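Local structure of uncharacterized protein (Leishmania major, 2B4W) at residues R13-F22 with V283-D294; G41-V49 with V60-F71. The protein is of unknown function but belongs to a family grouped with the beta-fructosidase clan, so it may act on carbohydrates. All coordinates share one frame; numbering follows the deposited sequence.

Contact 1: R13-F22 with V283-D294; sequences RVYESVLLTF and VGDSHEGRITID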
loop_
_atom_site.group_PDB
_atom_site.type_symbol
_atom_site.label_atom_id
_atom_site.label_comp_id
_atom_site.label_asym_id
_atom_site.label_seq_id
_atom_site.Cartn_x
_atom_site.Cartn_y
_atom_site.Cartn_z
ATOM N N ARG A 13 -15.298 -13.968 -0.584
ATOM C CA ARG A 13 -14.800 -15.160 0.107
ATOM C C ARG A 13 -13.719 -14.772 1.107
ATOM O O ARG A 13 -12.533 -14.642 0.813
ATOM C CB ARG A 13 -14.310 -16.175 -0.924
ATOM C CG ARG A 13 -14.152 -17.595 -0.446
ATOM C CD ARG A 13 -13.444 -18.535 -1.396
ATOM N NE ARG A 13 -14.036 -18.676 -2.696
ATOM C CZ ARG A 13 -13.548 -18.476 -3.904
ATOM N NH1 ARG A 13 -12.305 -18.068 -4.111
ATOM N NH2 ARG A 13 -14.331 -18.688 -4.959
ATOM N N VAL A 14 -14.177 -14.539 2.329
ATOM C CA VAL A 14 -13.455 -14.007 3.456
ATOM C C VAL A 14 -13.460 -15.001 4.614
ATOM O O VAL A 14 -14.542 -15.415 5.000
ATOM C CB VAL A 14 -14.086 -12.694 3.970
ATOM C CG1 VAL A 14 -13.191 -11.993 4.986
ATOM C CG2 VAL A 14 -14.396 -11.788 2.796
ATOM N N TYR A 15 -12.286 -15.324 5.134
ATOM C CA TYR A 15 -12.144 -16.355 6.144
ATOM C C TYR A 15 -12.011 -15.805 7.543
ATOM O O TYR A 15 -12.221 -16.506 8.524
ATOM C CB TYR A 15 -10.897 -17.186 5.846
ATOM C CG TYR A 15 -10.949 -17.877 4.515
ATOM C CD1 TYR A 15 -10.644 -17.174 3.357
ATOM C CD2 TYR A 15 -11.300 -19.214 4.410
ATOM C CE1 TYR A 15 -10.695 -17.801 2.136
ATOM C CE2 TYR A 15 -11.344 -19.844 3.180
ATOM C CZ TYR A 15 -11.034 -19.133 2.036
ATOM O OH TYR A 15 -11.073 -19.728 0.788
ATOM N N GLU A 16 -11.609 -14.547 7.635
ATOM C CA GLU A 16 -11.375 -13.841 8.885
ATOM C C GLU A 16 -11.504 -12.344 8.563
ATOM O O GLU A 16 -11.167 -11.967 7.438
ATOM C CB GLU A 16 -10.018 -14.065 9.537
ATOM C CG GLU A 16 -9.436 -15.452 9.559
ATOM C CD GLU A 16 -8.098 -15.622 10.226
ATOM O OE1 GLU A 16 -7.573 -14.672 10.853
ATOM O OE2 GLU A 16 -7.578 -16.746 10.100
ATOM N N SER A 17 -11.960 -11.569 9.526
ATOM C CA SER A 17 -12.253 -10.144 9.342
ATOM C C SER A 17 -12.171 -9.433 10.683
ATOM O O SER A 17 -12.925 -9.700 11.623
ATOM C CB SER A 17 -13.613 -9.998 8.663
ATOM O OG SER A 17 -14.018 -8.662 8.521
ATOM N N VAL A 18 -11.190 -8.534 10.784
ATOM C CA VAL A 18 -10.907 -7.826 12.016
ATOM C C VAL A 18 -10.501 -6.379 11.691
ATOM O O VAL A 18 -10.180 -6.092 10.530
ATOM C CB VAL A 18 -9.768 -8.417 12.865
ATOM C CG1 VAL A 18 -10.007 -9.877 13.245
ATOM C CG2 VAL A 18 -8.443 -8.282 12.117
ATOM N N LEU A 19 -10.535 -5.586 12.764
ATOM C CA LEU A 19 -9.965 -4.238 12.728
ATOM C C LEU A 19 -8.758 -4.239 13.660
ATOM O O LEU A 19 -8.827 -4.809 14.752
ATOM C CB LEU A 19 -10.973 -3.161 13.105
ATOM C CG LEU A 19 -12.093 -2.925 12.079
ATOM C CD1 LEU A 19 -13.071 -1.888 12.618
ATOM C CD2 LEU A 19 -11.543 -2.522 10.718
ATOM N N LEU A 20 -7.672 -3.622 13.204
ATOM C CA LEU A 20 -6.503 -3.551 14.070
ATOM C C LEU A 20 -6.834 -2.629 15.247
ATOM O O LEU A 20 -7.632 -1.706 15.085
ATOM C CB LEU A 20 -5.255 -3.005 13.375
ATOM C CG LEU A 20 -4.821 -3.691 12.078
ATOM C CD1 LEU A 20 -3.347 -3.460 11.781
ATOM C CD2 LEU A 20 -5.134 -5.170 12.147
ATOM N N THR A 21 -6.212 -2.900 16.377
ATOM C CA THR A 21 -6.311 -2.021 17.538
ATOM C C THR A 21 -4.933 -1.372 17.689
ATOM O O THR A 21 -3.919 -2.067 17.537
ATOM C CB THR A 21 -6.703 -2.681 18.872
ATOM O OG1 THR A 21 -5.671 -3.586 19.280
ATOM C CG2 THR A 21 -7.990 -3.462 18.734
ATOM N N PHE A 22 -4.893 -0.074 17.920
ATOM C CA PHE A 22 -3.654 0.680 18.057
ATOM C C PHE A 22 -3.623 1.342 19.442
ATOM O O PHE A 22 -4.669 1.838 19.846
ATOM C CB PHE A 22 -3.473 1.742 16.974
ATOM C CG PHE A 22 -3.357 1.179 15.571
ATOM C CD1 PHE A 22 -4.478 0.954 14.795
ATOM C CD2 PHE A 22 -2.119 0.876 15.055
ATOM C CE1 PHE A 22 -4.335 0.441 13.519
ATOM C CE2 PHE A 22 -1.975 0.372 13.780
ATOM C CZ PHE A 22 -3.088 0.137 13.003
ATOM N N VAL A 283 -9.416 1.544 6.112
ATOM C CA VAL A 283 -10.861 1.388 6.097
ATOM C C VAL A 283 -11.561 2.722 6.357
ATOM O O VAL A 283 -11.348 3.324 7.412
ATOM C CB VAL A 283 -11.259 0.343 7.156
ATOM C CG1 VAL A 283 -12.772 0.252 7.248
ATOM C CG2 VAL A 283 -10.638 -1.016 6.841
ATOM N N GLY A 284 -12.380 3.210 5.429
ATOM C CA GLY A 284 -13.126 4.453 5.631
ATOM C C GLY A 284 -12.312 5.681 5.940
ATOM O O GLY A 284 -12.877 6.674 6.425
ATOM N N ASP A 285 -11.009 5.678 5.684
ATOM C CA ASP A 285 -10.055 6.715 6.025
ATOM C C ASP A 285 -10.067 6.987 7.530
ATOM O O ASP A 285 -9.732 8.087 7.979
ATOM C CB ASP A 285 -10.262 8.031 5.270
ATOM C CG ASP A 285 -9.511 8.070 3.951
ATOM O OD1 ASP A 285 -9.103 7.009 3.424
ATOM O OD2 ASP A 285 -9.312 9.168 3.395
ATOM N N SER A 286 -10.439 5.975 8.305
ATOM C CA SER A 286 -10.441 6.097 9.760
ATOM C C SER A 286 -9.874 4.937 10.557
ATOM O O SER A 286 -9.472 5.130 11.723
ATOM C CB SER A 286 -11.912 6.275 10.202
ATOM O OG SER A 286 -12.688 5.122 9.932
ATOM N N HIS A 287 -9.853 3.730 9.988
ATOM C CA HIS A 287 -9.374 2.535 10.675
ATOM C C HIS A 287 -8.441 1.738 9.755
ATOM O O HIS A 287 -8.318 2.046 8.572
ATOM C CB HIS A 287 -10.516 1.620 11.122
ATOM C CG HIS A 287 -11.474 2.147 12.148
ATOM N ND1 HIS A 287 -12.324 3.205 11.878
ATOM C CD2 HIS A 287 -11.764 1.795 13.419
ATOM C CE1 HIS A 287 -13.082 3.480 12.933
ATOM N NE2 HIS A 287 -12.766 2.635 13.895
ATOM N N GLU A 288 -7.800 0.721 10.310
ATOM C CA GLU A 288 -6.989 -0.238 9.558
ATOM C C GLU A 288 -7.607 -1.620 9.744
ATOM O O GLU A 288 -7.847 -2.019 10.877
ATOM C CB GLU A 288 -5.528 -0.184 9.999
ATOM C CG GLU A 288 -4.501 -0.920 9.173
ATOM C CD GLU A 288 -4.278 -0.486 7.749
ATOM O OE1 GLU A 288 -4.579 0.682 7.397
ATOM O OE2 GLU A 288 -3.765 -1.311 6.933
ATOM N N GLY A 289 -7.859 -2.311 8.631
ATOM C CA GLY A 289 -8.439 -3.629 8.744
ATOM C C GLY A 289 -7.523 -4.714 8.197
ATOM O O GLY A 289 -6.571 -4.476 7.448
ATOM N N ARG A 290 -7.834 -5.945 8.590
ATOM C CA ARG A 290 -7.238 -7.152 8.054
ATOM C C ARG A 290 -8.334 -8.188 7.762
ATOM O O ARG A 290 -9.135 -8.497 8.651
ATOM C CB ARG A 290 -6.213 -7.735 9.028
ATOM C CG ARG A 290 -5.728 -9.125 8.644
ATOM C CD ARG A 290 -4.841 -9.752 9.673
ATOM N NE ARG A 290 -5.485 -10.268 10.866
ATOM C CZ ARG A 290 -6.221 -11.373 10.945
ATOM N NH1 ARG A 290 -6.473 -12.155 9.913
ATOM N NH2 ARG A 290 -6.762 -11.746 12.105
ATOM N N ILE A 291 -8.334 -8.703 6.539
ATOM C CA ILE A 291 -9.170 -9.820 6.137
ATOM C C ILE A 291 -8.238 -10.901 5.565
ATOM O O ILE A 291 -7.229 -10.534 4.950
ATOM C CB ILE A 291 -10.256 -9.511 5.089
ATOM C CG1 ILE A 291 -9.727 -8.902 3.799
ATOM C CG2 ILE A 291 -11.367 -8.685 5.756
ATOM C CD1 ILE A 291 -10.716 -8.595 2.681
ATOM N N THR A 292 -8.624 -12.142 5.803
ATOM C CA THR A 292 -7.921 -13.331 5.298
ATOM C C THR A 292 -8.713 -13.819 4.091
ATOM O O THR A 292 -9.910 -14.060 4.188
ATOM C CB THR A 292 -7.772 -14.392 6.392
ATOM O OG1 THR A 292 -7.064 -13.834 7.515
ATOM C CG2 THR A 292 -6.959 -15.577 5.905
ATOM N N ILE A 293 -8.025 -13.928 2.967
ATOM C CA ILE A 293 -8.515 -14.195 1.645
ATOM C C ILE A 293 -7.605 -15.184 0.909
ATOM O O ILE A 293 -6.484 -15.441 1.329
ATOM C CB ILE A 293 -8.620 -12.880 0.858
ATOM C CG1 ILE A 293 -7.313 -12.118 0.684
ATOM C CG2 ILE A 293 -9.640 -11.952 1.510
ATOM C CD1 ILE A 293 -7.322 -11.155 -0.484
ATOM N N ASP A 294 -8.087 -15.756 -0.168
ATOM C CA ASP A 294 -7.320 -16.640 -1.024
ATOM C C ASP A 294 -6.178 -15.860 -1.687
ATOM O O ASP A 294 -6.313 -14.656 -1.922
ATOM C CB ASP A 294 -8.194 -17.241 -2.116
ATOM C CG ASP A 294 -9.390 -17.988 -1.559
ATOM O OD1 ASP A 294 -9.177 -19.014 -0.883
ATOM O OD2 ASP A 294 -10.531 -17.536 -1.789
HETATM O O HOH W 1 -8.361 -13.510 13.497
HETATM O O HOH W 2 -8.315 0.365 13.317
#
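Arg290 grips Glu16 with two nitrogens that share a single oxygen: NH1 lies 2.9 Å from Glu16 OE1, while NH2 makes a longer bond to the same atom. Guanidinium and carboxylate stand almost perpendicular (88°), so OE1 sits in the guanidinium plane but receives NH1 from above its own. The arginine chain turns at chi3 (76°), which carries its end over the neighbouring strand and sets NE 3.8 Å from Val18 CG2. A water bridges OE1 and NH2. At the far end of the contact from Leu20, Asp294 divides its oxygens: OD1 meets Tyr15 OH at 2.6 Å on the syn side, and OD2 forms a straight salt bridge with Arg13 NH1 at 3.0 Å. An antiparallel backbone ladder joins these two polar groups. Ile291, whose side chain points to the other face from Arg290, meets Val14 CG1 through its CB at 3.8 Å. In the second shell, Asp278 holds both Arg290 NH1 and Thr292 OG1. Pairing an N-terminal strand with a C-terminal one is consistent with the "Velcro" closure of a beta-propeller. Glu16, Asp69 and Asp278, gathered round it, probably fix the Arg290 guanidinium in place, and its charge would favour their ionised forms.

Contact 2: G41-V49 with V60-F71; sequences GKTHIYGRV and VRLFEETGKDEF
Leu62 lays its CD1 methyl over one face of the Tyr46 ring, a CH-pi contact 3.8 Å from the centroid, in the antiparallel beta hairpin formed by strands 42-50 and 59-67. Leu62 places CG opposite its backbone N (chi1 177°), and the branch then leans across to the tyrosine, whose hydroxyl is hydrogen-bonded to Pro119 O. Ile45, pointing to the face opposite Tyr46 and Leu62, sets CG2 over the ring of Phe71 from the following strand 70-73, 4.0 Å from its centroid, and the two side chains cross at about a right angle. Phe63, by contrast, turns its edge to the partner strand. Its CD1 comes 3.6 Å from Ile45 O, and its CE1 lies against the backbone of Gly47, where no side chain intervenes; beyond the hairpin the same ring meets Phe22 edge-to-face. Backbone bonds in both directions between Ile45 and Phe63, and between Gly47 and Arg61, fix the register that brings these groups together. Toward the start of strand 42-50 the contact becomes polar. His44 and Glu64 run alongside each other, pointing the same way, and a water joins His44 NE2 to Glu64 OE1. The extended chain of Lys42 crosses to the other oxygen of that carboxylate, Lys42 NZ meeting Glu64 OE2 at 2.8 Å from above the carboxylate plane.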
loop_
_atom_site.group_PDB
_atom_site.type_symbol
_atom_site.label_atom_id
_atom_site.label_comp_id
_atom_site.label_asym_id
_atom_site.label_seq_id
_atom_site.Cartn_x
_atom_site.Cartn_y
_atom_site.Cartn_z
ATOM N N GLY A 41 13.058 -9.117 15.301
ATOM C CA GLY A 41 12.270 -10.181 15.886
ATOM C C GLY A 41 10.818 -9.865 16.106
ATOM O O GLY A 41 10.054 -10.672 16.642
ATOM N N LYS A 42 10.353 -8.682 15.687
ATOM C CA LYS A 42 8.945 -8.392 15.865
ATOM C C LYS A 42 8.306 -7.781 14.611
ATOM O O LYS A 42 8.981 -7.093 13.857
ATOM C CB LYS A 42 8.716 -7.420 17.029
ATOM C CG LYS A 42 9.849 -7.310 18.027
ATOM C CD LYS A 42 9.362 -6.875 19.400
ATOM C CE LYS A 42 10.506 -6.308 20.242
ATOM N NZ LYS A 42 10.044 -5.970 21.631
ATOM N N THR A 43 7.018 -8.077 14.496
ATOM C CA THR A 43 6.145 -7.578 13.460
ATOM C C THR A 43 5.889 -6.096 13.784
ATOM O O THR A 43 5.647 -5.748 14.940
ATOM C CB THR A 43 4.846 -8.375 13.399
ATOM O OG1 THR A 43 5.117 -9.713 12.974
ATOM C CG2 THR A 43 3.872 -7.791 12.376
ATOM N N HIS A 44 6.000 -5.262 12.777
ATOM C CA HIS A 44 5.833 -3.817 12.875
ATOM C C HIS A 44 4.928 -3.335 11.733
ATOM O O HIS A 44 4.626 -4.031 10.760
ATOM C CB HIS A 44 7.140 -3.081 12.780
ATOM C CG HIS A 44 8.112 -3.223 13.893
ATOM N ND1 HIS A 44 8.967 -4.293 14.003
ATOM C CD2 HIS A 44 8.377 -2.405 14.950
ATOM C CE1 HIS A 44 9.707 -4.118 15.086
ATOM N NE2 HIS A 44 9.380 -2.986 15.694
ATOM N N ILE A 45 4.476 -2.101 11.903
ATOM C CA ILE A 45 3.671 -1.447 10.882
ATOM C C ILE A 45 3.824 0.079 11.013
ATOM O O ILE A 45 3.917 0.574 12.136
ATOM C CB ILE A 45 2.199 -1.860 10.925
ATOM C CG1 ILE A 45 1.513 -1.568 9.604
ATOM C CG2 ILE A 45 1.430 -1.232 12.080
ATOM C CD1 ILE A 45 0.106 -2.084 9.418
ATOM N N TYR A 46 3.888 0.764 9.872
ATOM C CA TYR A 46 3.763 2.221 9.892
ATOM C C TYR A 46 2.298 2.593 9.687
ATOM O O TYR A 46 1.622 2.003 8.844
ATOM C CB TYR A 46 4.572 2.911 8.796
ATOM C CG TYR A 46 6.059 2.745 8.928
ATOM C CD1 TYR A 46 6.818 3.518 9.798
ATOM C CD2 TYR A 46 6.694 1.791 8.144
ATOM C CE1 TYR A 46 8.194 3.349 9.903
ATOM C CE2 TYR A 46 8.051 1.619 8.246
ATOM C CZ TYR A 46 8.794 2.392 9.117
ATOM O OH TYR A 46 10.138 2.153 9.154
ATOM N N GLY A 47 1.817 3.573 10.431
ATOM C CA GLY A 47 0.458 4.052 10.270
ATOM C C GLY A 47 0.401 5.561 10.069
ATOM O O GLY A 47 1.245 6.336 10.521
ATOM N N ARG A 48 -0.651 5.935 9.360
ATOM C CA ARG A 48 -0.997 7.343 9.175
ATOM C C ARG A 48 -1.906 7.722 10.330
ATOM O O ARG A 48 -2.944 7.067 10.536
ATOM C CB ARG A 48 -1.622 7.570 7.818
ATOM C CG ARG A 48 -2.359 8.845 7.540
ATOM C CD ARG A 48 -3.204 8.780 6.257
ATOM N NE ARG A 48 -3.689 10.091 5.922
ATOM C CZ ARG A 48 -4.136 10.657 4.845
ATOM N NH1 ARG A 48 -4.290 10.067 3.682
ATOM N NH2 ARG A 48 -4.480 11.952 4.928
ATOM N N VAL A 49 -1.471 8.659 11.122
ATOM C CA VAL A 49 -2.077 9.149 12.336
ATOM C C VAL A 49 -2.611 10.578 12.159
ATOM O O VAL A 49 -1.920 11.551 11.891
ATOM C CB VAL A 49 -1.079 9.090 13.501
ATOM C CG1 VAL A 49 -1.793 9.323 14.822
ATOM C CG2 VAL A 49 -0.400 7.726 13.468
ATOM N N VAL A 60 3.283 10.323 10.579
ATOM C CA VAL A 60 3.409 8.875 10.528
ATOM C C VAL A 60 4.107 8.369 11.784
ATOM O O VAL A 60 5.114 8.916 12.235
ATOM C CB VAL A 60 4.218 8.370 9.320
ATOM C CG1 VAL A 60 4.681 6.936 9.592
ATOM C CG2 VAL A 60 3.420 8.486 8.034
ATOM N N ARG A 61 3.554 7.310 12.361
ATOM C CA ARG A 61 4.221 6.639 13.470
ATOM C C ARG A 61 4.627 5.211 13.093
ATOM O O ARG A 61 4.085 4.604 12.168
ATOM C CB ARG A 61 3.331 6.604 14.706
ATOM C CG ARG A 61 3.075 7.972 15.324
ATOM C CD ARG A 61 4.307 8.610 15.909
ATOM N NE ARG A 61 4.756 8.070 17.171
ATOM C CZ ARG A 61 4.222 7.946 18.363
ATOM N NH1 ARG A 61 2.998 8.342 18.687
ATOM N NH2 ARG A 61 4.976 7.385 19.306
ATOM N N LEU A 62 5.589 4.692 13.834
ATOM C CA LEU A 62 5.979 3.290 13.749
ATOM C C LEU A 62 5.303 2.567 14.923
ATOM O O LEU A 62 5.447 3.091 16.025
ATOM C CB LEU A 62 7.483 3.097 13.834
ATOM C CG LEU A 62 8.026 1.662 13.840
ATOM C CD1 LEU A 62 7.897 1.003 12.467
ATOM C CD2 LEU A 62 9.474 1.672 14.314
ATOM N N PHE A 63 4.637 1.452 14.634
ATOM C CA PHE A 63 4.034 0.575 15.603
ATOM C C PHE A 63 4.621 -0.855 15.581
ATOM O O PHE A 63 4.895 -1.450 14.529
ATOM C CB PHE A 63 2.533 0.427 15.388
ATOM C CG PHE A 63 1.741 1.723 15.379
ATOM C CD1 PHE A 63 1.723 2.514 14.252
ATOM C CD2 PHE A 63 1.023 2.097 16.497
ATOM C CE1 PHE A 63 0.999 3.706 14.258
ATOM C CE2 PHE A 63 0.283 3.259 16.511
ATOM C CZ PHE A 63 0.292 4.049 15.383
ATOM N N GLU A 64 4.795 -1.380 16.775
ATOM C CA GLU A 64 5.235 -2.707 17.143
ATOM C C GLU A 64 4.030 -3.551 17.559
ATOM O O GLU A 64 3.203 -3.211 18.411
ATOM C CB GLU A 64 6.270 -2.675 18.267
ATOM C CG GLU A 64 6.968 -3.999 18.536
ATOM C CD GLU A 64 7.829 -3.961 19.788
ATOM O OE1 GLU A 64 8.684 -3.058 19.930
ATOM O OE2 GLU A 64 7.652 -4.852 20.646
ATOM N N GLU A 65 3.933 -4.710 16.908
ATOM C CA GLU A 65 2.975 -5.711 17.332
ATOM C C GLU A 65 3.115 -6.052 18.807
ATOM O O GLU A 65 4.154 -6.503 19.304
ATOM C CB GLU A 65 3.157 -7.005 16.518
ATOM C CG GLU A 65 2.143 -8.057 16.937
ATOM C CD GLU A 65 2.210 -9.318 16.080
ATOM O OE1 GLU A 65 3.002 -10.225 16.403
ATOM O OE2 GLU A 65 1.457 -9.398 15.086
ATOM N N THR A 66 2.054 -5.873 19.600
ATOM C CA THR A 66 2.169 -6.321 20.981
ATOM C C THR A 66 1.036 -7.285 21.349
ATOM O O THR A 66 0.858 -7.521 22.550
ATOM C CB THR A 66 2.102 -5.179 22.018
ATOM O OG1 THR A 66 0.733 -4.763 22.008
ATOM C CG2 THR A 66 2.982 -4.010 21.665
ATOM N N GLY A 67 0.332 -7.809 20.366
ATOM C CA GLY A 67 -0.729 -8.805 20.536
ATOM C C GLY A 67 -1.337 -9.140 19.189
ATOM O O GLY A 67 -1.004 -8.490 18.197
ATOM N N LYS A 68 -2.238 -10.102 19.107
ATOM C CA LYS A 68 -2.863 -10.446 17.834
ATOM C C LYS A 68 -3.660 -9.258 17.322
ATOM O O LYS A 68 -4.572 -8.832 18.029
ATOM C CB LYS A 68 -3.760 -11.681 17.983
ATOM C CG LYS A 68 -4.144 -12.308 16.646
ATOM C CD LYS A 68 -5.553 -12.857 16.647
ATOM C CE LYS A 68 -5.901 -13.631 15.390
ATOM N NZ LYS A 68 -7.120 -14.478 15.547
ATOM N N ASP A 69 -3.322 -8.715 16.156
ATOM C CA ASP A 69 -3.958 -7.525 15.573
ATOM C C ASP A 69 -3.944 -6.322 16.515
ATOM O O ASP A 69 -4.776 -5.418 16.463
ATOM C CB ASP A 69 -5.372 -7.874 15.102
ATOM C CG ASP A 69 -5.367 -9.010 14.096
ATOM O OD1 ASP A 69 -4.611 -8.971 13.100
ATOM O OD2 ASP A 69 -6.140 -9.976 14.273
ATOM N N GLU A 70 -2.926 -6.246 17.376
ATOM C CA GLU A 70 -2.665 -5.165 18.299
ATOM C C GLU A 70 -1.238 -4.627 18.154
ATOM O O GLU A 70 -0.219 -5.318 18.186
ATOM C CB GLU A 70 -2.866 -5.577 19.759
ATOM C CG GLU A 70 -2.511 -4.425 20.716
ATOM C CD GLU A 70 -2.487 -4.948 22.147
ATOM O OE1 GLU A 70 -3.563 -5.336 22.642
ATOM O OE2 GLU A 70 -1.418 -4.996 22.779
ATOM N N PHE A 71 -1.175 -3.314 17.988
ATOM C CA PHE A 71 0.009 -2.560 17.625
ATOM C C PHE A 71 0.219 -1.361 18.530
ATOM O O PHE A 71 -0.667 -0.518 18.711
ATOM C CB PHE A 71 -0.122 -2.144 16.143
ATOM C CG PHE A 71 0.151 -3.321 15.204
ATOM C CD1 PHE A 71 1.451 -3.569 14.811
ATOM C CD2 PHE A 71 -0.872 -4.120 14.751
ATOM C CE1 PHE A 71 1.728 -4.638 13.978
ATOM C CE2 PHE A 71 -0.619 -5.191 13.912
ATOM C CZ PHE A 71 0.683 -5.429 13.532
HETATM O O HOH W 3 5.399 -10.039 16.477
HETATM O O HOH W 4 10.735 -2.007 17.667
#

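From the N terminus, the chain first lays down 13-22, whose partner 283-294 arrives only some 260 residues later; contact 1 therefore closes a loop spanning most of the protein. Contact 2 lies wholly within that loop and closes a short one of its own, the hairpin 41-49 with 60-71. The two meet at the turn Gly67 to Glu70: Asp69 OD1 takes Arg290 NE at 2.7 Å in a salt bridge, and Asp69 O probably accepts a hydrogen bond from Thr21 N. Strand 16-23 pairs with both 70-73 and 287-293; through 70-73, which pairs with 59-67, it links the hairpin to strand 287-293, a local contact thus joined to one between distant parts of the chain.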